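Local coordinates for protein indole-3-acetic acid-amido synthetase GH3.15 (Arabidopsis thaliana, PDB 6E1Q) that conjugates glutamine, and possibly cysteine, to the auxin precursor indole-3-butyric acid in an ATP-dependent reaction and also accepts the herbicide 2,4-DB, at residues 92-97 / 105-110. Numbering follows the deposited sequence. Where two conformers were deposited one is given.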
loop_
_atom_site.group_PDB
_atom_site.type_symbol
_atom_site.label_atom_id
_atom_site.label_comp_id
_atom_site.label_asym_id
_atom_site.label_seq_id
_atom_site.Cartn_x
_atom_site.Cartn_y
_atom_site.Cartn_z
ATOM N N SER A 92 -16.119 14.325 -9.646
ATOM C CA SER A 92 -17.212 13.650 -8.948
ATOM C C SER A 92 -16.905 13.356 -7.484
ATOM O O SER A 92 -17.840 13.239 -6.687
ATOM C CB SER A 92 -17.593 12.353 -9.662
ATOM O OG SER A 92 -16.470 11.520 -9.776
ATOM N N VAL A 93 -15.625 13.223 -7.108
ATOM C CA VAL A 93 -15.223 13.043 -5.712
ATOM C C VAL A 93 -13.812 13.576 -5.568
ATOM O O VAL A 93 -13.067 13.669 -6.542
ATOM C CB VAL A 93 -15.247 11.563 -5.222
ATOM C CG1 VAL A 93 -16.646 11.110 -4.903
ATOM C CG2 VAL A 93 -14.558 10.628 -6.232
ATOM N N LEU A 94 -13.434 13.921 -4.337
ATOM C CA LEU A 94 -12.021 14.042 -4.016
ATOM C C LEU A 94 -11.554 12.815 -3.255
ATOM O O LEU A 94 -12.221 12.358 -2.328
ATOM C CB LEU A 94 -11.689 15.296 -3.211
ATOM C CG LEU A 94 -12.143 16.623 -3.796
ATOM C CD1 LEU A 94 -11.955 17.751 -2.812
ATOM C CD2 LEU A 94 -11.337 16.854 -5.069
ATOM N N LEU A 95 -10.397 12.310 -3.641
ATOM C CA LEU A 95 -9.829 11.120 -3.034
ATOM C C LEU A 95 -8.832 11.513 -1.948
ATOM O O LEU A 95 -7.935 12.328 -2.192
ATOM C CB LEU A 95 -9.144 10.268 -4.097
ATOM C CG LEU A 95 -10.027 9.656 -5.189
ATOM C CD1 LEU A 95 -9.182 8.807 -6.136
ATOM C CD2 LEU A 95 -11.180 8.823 -4.640
ATOM N N THR A 96 -9.013 10.973 -0.741
ATOM C CA THR A 96 -8.053 11.173 0.333
ATOM C C THR A 96 -6.959 10.124 0.205
ATOM O O THR A 96 -7.220 8.932 0.377
ATOM C CB THR A 96 -8.720 11.077 1.697
ATOM O OG1 THR A 96 -9.801 12.000 1.741
ATOM C CG2 THR A 96 -7.743 11.449 2.754
ATOM N N SER A 97 -5.750 10.573 -0.067
ATOM C CA SER A 97 -4.637 9.679 -0.324
ATOM C C SER A 97 -3.836 9.460 0.953
ATOM O O SER A 97 -3.879 10.270 1.884
ATOM C CB SER A 97 -3.752 10.260 -1.433
ATOM O OG SER A 97 -2.424 9.801 -1.349
ATOM N N PRO A 105 -3.370 14.479 4.449
ATOM C CA PRO A 105 -3.542 13.712 3.215
ATOM C C PRO A 105 -3.787 14.628 2.024
ATOM O O PRO A 105 -4.389 15.694 2.145
ATOM C CB PRO A 105 -4.752 12.819 3.517
ATOM C CG PRO A 105 -5.322 13.319 4.837
ATOM C CD PRO A 105 -4.172 13.924 5.551
ATOM N N LYS A 106 -3.245 14.239 0.879
ATOM C CA LYS A 106 -3.551 14.952 -0.346
ATOM C C LYS A 106 -4.992 14.666 -0.746
ATOM O O LYS A 106 -5.507 13.566 -0.536
ATOM C CB LYS A 106 -2.614 14.530 -1.483
ATOM C CG LYS A 106 -1.110 14.689 -1.243
ATOM C CD LYS A 106 -0.334 14.070 -2.425
ATOM C CE LYS A 106 1.171 14.290 -2.316
ATOM N NZ LYS A 106 1.883 13.941 -3.593
ATOM N N LEU A 107 -5.643 15.674 -1.310
ATOM C CA LEU A 107 -6.977 15.545 -1.880
ATOM C C LEU A 107 -6.836 15.578 -3.398
ATOM O O LEU A 107 -6.345 16.562 -3.958
ATOM C CB LEU A 107 -7.904 16.660 -1.379
ATOM C CG LEU A 107 -8.148 16.742 0.135
ATOM C CD1 LEU A 107 -9.203 17.789 0.441
ATOM C CD2 LEU A 107 -8.569 15.379 0.715
ATOM N N ILE A 108 -7.227 14.497 -4.055
ATOM C CA ILE A 108 -6.972 14.322 -5.478
ATOM C C ILE A 108 -8.300 14.263 -6.235
ATOM O O ILE A 108 -9.138 13.398 -5.954
ATOM C CB ILE A 108 -6.134 13.062 -5.742
ATOM C CG1 ILE A 108 -4.750 13.188 -5.079
ATOM C CG2 ILE A 108 -5.980 12.833 -7.237
ATOM C CD1 ILE A 108 -3.912 14.327 -5.626
ATOM N N PRO A 109 -8.531 15.144 -7.207
ATOM C CA PRO A 109 -9.769 15.073 -7.999
ATOM C C PRO A 109 -9.876 13.766 -8.768
ATOM O O PRO A 109 -8.874 13.222 -9.237
ATOM C CB PRO A 109 -9.652 16.266 -8.956
ATOM C CG PRO A 109 -8.668 17.192 -8.295
ATOM C CD PRO A 109 -7.698 16.303 -7.563
ATOM N N LEU A 110 -11.116 13.270 -8.892
ATOM C CA LEU A 110 -11.441 12.111 -9.715
ATOM C C LEU A 110 -12.711 12.413 -10.500
ATOM O O LEU A 110 -13.726 12.799 -9.915
ATOM C CB LEU A 110 -11.634 10.855 -8.856
ATOM C CG LEU A 110 -11.965 9.552 -9.592
ATOM C CD1 LEU A 110 -10.810 9.131 -10.489
ATOM C CD2 LEU A 110 -12.323 8.429 -8.612
#
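Leu95 and Leu110 make the tightly packed part of this antiparallel pair. CD1 of Leu95 meets CD2 of Leu110 at 4.0 Å, and the two side chains cross obliquely. CG of Leu110 is anti to its backbone N (chi1 -179°), and CD2 of Leu110 lies 3.9 Å from CG2 of Val93, the two side chains side by side. Helices 112-132 and 162-172 cover this face. The backbone here is firmly tied: Leu95 N gives a nearly straight bond to Ile108 O (2.8 Å), and Ile108 N returns one to Leu95 O.

At the 92-93 end Leu110 O takes two bonds from Ser92. Ser92 N lies 2.9 Å from Leu110 O, in the carbonyl plane. Ser92 OG lies 3.0 Å from Leu110 O, 42° out of that plane. Val93 N adds a weak bond, and this is a classic beta bulge. An alanine at Ser92 removes the hydroxyl donor to Leu110 O and would probably leave the bulge held by the backbone bonds alone and less firmly fixed.

The other end is more open to solvent. Exposed Pro105 lies alongside Thr96. Leu107 lies side by side with Thr96 too. Ser97 N bonds to Lys106 O (3.0 Å), and Lys106 NZ reaches Tyr404 OH.

Strand 91-97 also pairs with strand 158-160. The whole is a beta hairpin of the GH3 N-terminal domain, with the ATP-binding Ser97 where its first strand runs into the connecting loop.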